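Local coordinates for peroxisomal membrane protein LPX1 (Saccharomyces cerevisiae, PDB 2Y6U), which hydrolyses acyl esters and lipids in peroxisomes, with acyl esterase, lipase and phospholipase A activity, at residues S61-V66 / I142-G147. Residues are numbered along the deposited sequence; the frame is centred on the assembly and turned at random.
Sequences SGMSKV and IGHSMG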
loop_
_atom_site.group_PDB
_atom_site.type_symbol
_atom_site.label_atom_id
_atom_site.label_comp_id
_atom_site.label_asym_id
_atom_site.label_seq_id
_atom_site.Cartn_x
_atom_site.Cartn_y
_atom_site.Cartn_z
ATOM N N SER A 61 -4.523 10.642 -18.398
ATOM C CA SER A 61 -4.608 12.001 -17.851
ATOM C C SER A 61 -5.644 12.757 -18.664
ATOM O O SER A 61 -5.577 12.730 -19.912
ATOM C CB SER A 61 -3.220 12.674 -18.072
ATOM O OG SER A 61 -2.301 12.061 -17.210
ATOM N N GLY A 62 -6.524 13.493 -17.978
ATOM C CA GLY A 62 -7.530 14.343 -18.653
ATOM C C GLY A 62 -8.700 13.625 -19.279
ATOM O O GLY A 62 -9.538 14.242 -19.924
ATOM N N MET A 63 -8.796 12.324 -19.094
ATOM C CA MET A 63 -9.919 11.549 -19.647
ATOM C C MET A 63 -10.792 11.091 -18.509
ATOM O O MET A 63 -10.929 11.798 -17.502
ATOM C CB MET A 63 -9.352 10.389 -20.533
ATOM C CG MET A 63 -8.481 10.907 -21.616
ATOM S SD MET A 63 -8.390 9.786 -22.999
ATOM C CE MET A 63 -6.831 10.202 -23.708
ATOM N N SER A 64 -11.384 9.903 -18.606
ATOM C CA SER A 64 -12.253 9.370 -17.530
ATOM C C SER A 64 -12.489 7.920 -17.858
ATOM O O SER A 64 -12.110 7.472 -18.917
ATOM C CB SER A 64 -13.615 10.108 -17.508
ATOM O OG SER A 64 -14.409 9.760 -18.665
ATOM N N LYS A 65 -13.282 7.276 -17.042
ATOM C CA LYS A 65 -13.637 5.899 -17.192
ATOM C C LYS A 65 -14.468 5.655 -18.460
ATOM O O LYS A 65 -14.481 4.551 -18.959
ATOM C CB LYS A 65 -14.402 5.474 -15.984
ATOM C CG LYS A 65 -15.783 6.132 -15.897
ATOM C CD LYS A 65 -16.546 5.754 -14.599
ATOM C CE LYS A 65 -17.737 6.710 -14.514
ATOM N NZ LYS A 65 -18.629 6.522 -13.299
ATOM N N VAL A 66 -15.089 6.701 -19.008
ATOM C CA VAL A 66 -15.987 6.532 -20.127
ATOM C C VAL A 66 -15.279 6.030 -21.403
ATOM O O VAL A 66 -15.916 5.399 -22.282
ATOM C CB VAL A 66 -16.791 7.822 -20.461
ATOM C CG1 VAL A 66 -16.005 8.863 -21.363
ATOM C CG2 VAL A 66 -18.126 7.409 -21.102
ATOM N N ILE A 142 -5.421 -2.857 -16.868
ATOM C CA ILE A 142 -5.186 -2.276 -18.146
ATOM C C ILE A 142 -5.171 -0.754 -17.936
ATOM O O ILE A 142 -6.136 -0.143 -17.439
ATOM C CB ILE A 142 -6.242 -2.646 -19.221
ATOM C CG1 ILE A 142 -6.482 -4.160 -19.302
ATOM C CG2 ILE A 142 -5.873 -1.945 -20.599
ATOM C CD1 ILE A 142 -7.611 -4.675 -18.398
ATOM N N GLY A 143 -4.068 -0.089 -18.281
ATOM C CA GLY A 143 -3.981 1.327 -18.017
ATOM C C GLY A 143 -3.430 2.069 -19.202
ATOM O O GLY A 143 -2.481 1.593 -19.849
ATOM N N HIS A 144 -4.038 3.174 -19.529
ATOM C CA HIS A 144 -3.457 4.137 -20.503
ATOM C C HIS A 144 -2.682 5.293 -19.793
ATOM O O HIS A 144 -3.231 5.939 -18.926
ATOM C CB HIS A 144 -4.605 4.690 -21.342
ATOM C CG HIS A 144 -4.173 5.713 -22.325
ATOM N ND1 HIS A 144 -4.631 7.002 -22.308
ATOM C CD2 HIS A 144 -3.251 5.650 -23.299
ATOM C CE1 HIS A 144 -4.026 7.697 -23.264
ATOM N NE2 HIS A 144 -3.218 6.893 -23.925
ATOM N N SER A 145 -1.495 5.673 -20.250
ATOM C CA SER A 145 -0.867 7.064 -19.891
ATOM C C SER A 145 -0.624 7.079 -18.402
ATOM O O SER A 145 0.079 6.164 -17.884
ATOM C CB SER A 145 -1.689 8.287 -20.486
ATOM O OG SER A 145 -1.907 9.466 -19.675
ATOM N N MET A 146 -1.197 8.031 -17.662
ATOM C CA MET A 146 -1.207 7.946 -16.201
ATOM C C MET A 146 -1.642 6.588 -15.628
ATOM O O MET A 146 -1.032 6.092 -14.650
ATOM C CB MET A 146 -2.158 9.046 -15.689
ATOM C CG MET A 146 -2.360 9.129 -14.293
ATOM S SD MET A 146 -3.705 10.369 -13.881
ATOM C CE MET A 146 -5.085 9.741 -14.468
ATOM N N GLY A 147 -2.666 5.982 -16.235
ATOM C CA GLY A 147 -3.216 4.722 -15.801
ATOM C C GLY A 147 -2.225 3.581 -15.933
ATOM O O GLY A 147 -2.233 2.638 -15.160
#
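Ser-145 turns its OG to a chi1 of 138°, off the staggered positions, and this faces the hydroxyl toward the backbone of Ser-61. There OG accepts a hydrogen bond from Ser-61 N, 3.1 Å from N to OG and nearly straight at 173°. This bond is the main grip on the hydroxyl; Met-146 N is a close but weak second donor. Ser-61 OG lies 3.4 Å from Met-146 CB and 3.6 Å from Ser-145 OG. The Met-146 chain leaves with CG anti to N and bends at chi3, which brings CE back alongside Ser-61, 4.1 Å from Ser-61 CA. Further along, the Met-63 chain crosses His-144 at about a right angle. The Met-63 CE methyl meets the imidazole obliquely, 3.8 Å from His-144 CE1. Ser-145 CB covers part of one face of that ring, and His-144 NE2 hydrogen-bonds to the backbone O of His-323.

Ser-145 has the positive phi of a strained strand-to-helix turn. With Gly-143 and Gly-147 it fits the GxSxG nucleophile elbow of alpha/beta hydrolases, so it is probably the nucleophile. The N-H groups of Ser-61 and Met-146, both turned to Ser-145 OG here, probably form the oxyanion hole, as in relatives. With an alanine here the hydroxyl is gone, which would probably leave Ser-61 N without its acceptor and the elbow without its likely nucleophile. Gly-143 and Gly-147 suit the tight turn: a CB on Gly-143 would clash with Gly-147 O.

The contact is wholly buried. Segment 61-66 lies in the loop after strand 51-58, and helix 229-239 packs on its far end at Val-66. Segment 142-147 ends strand 137-144, between strands 51-58 and 164-168 of the central sheet, and starts helix 146-157.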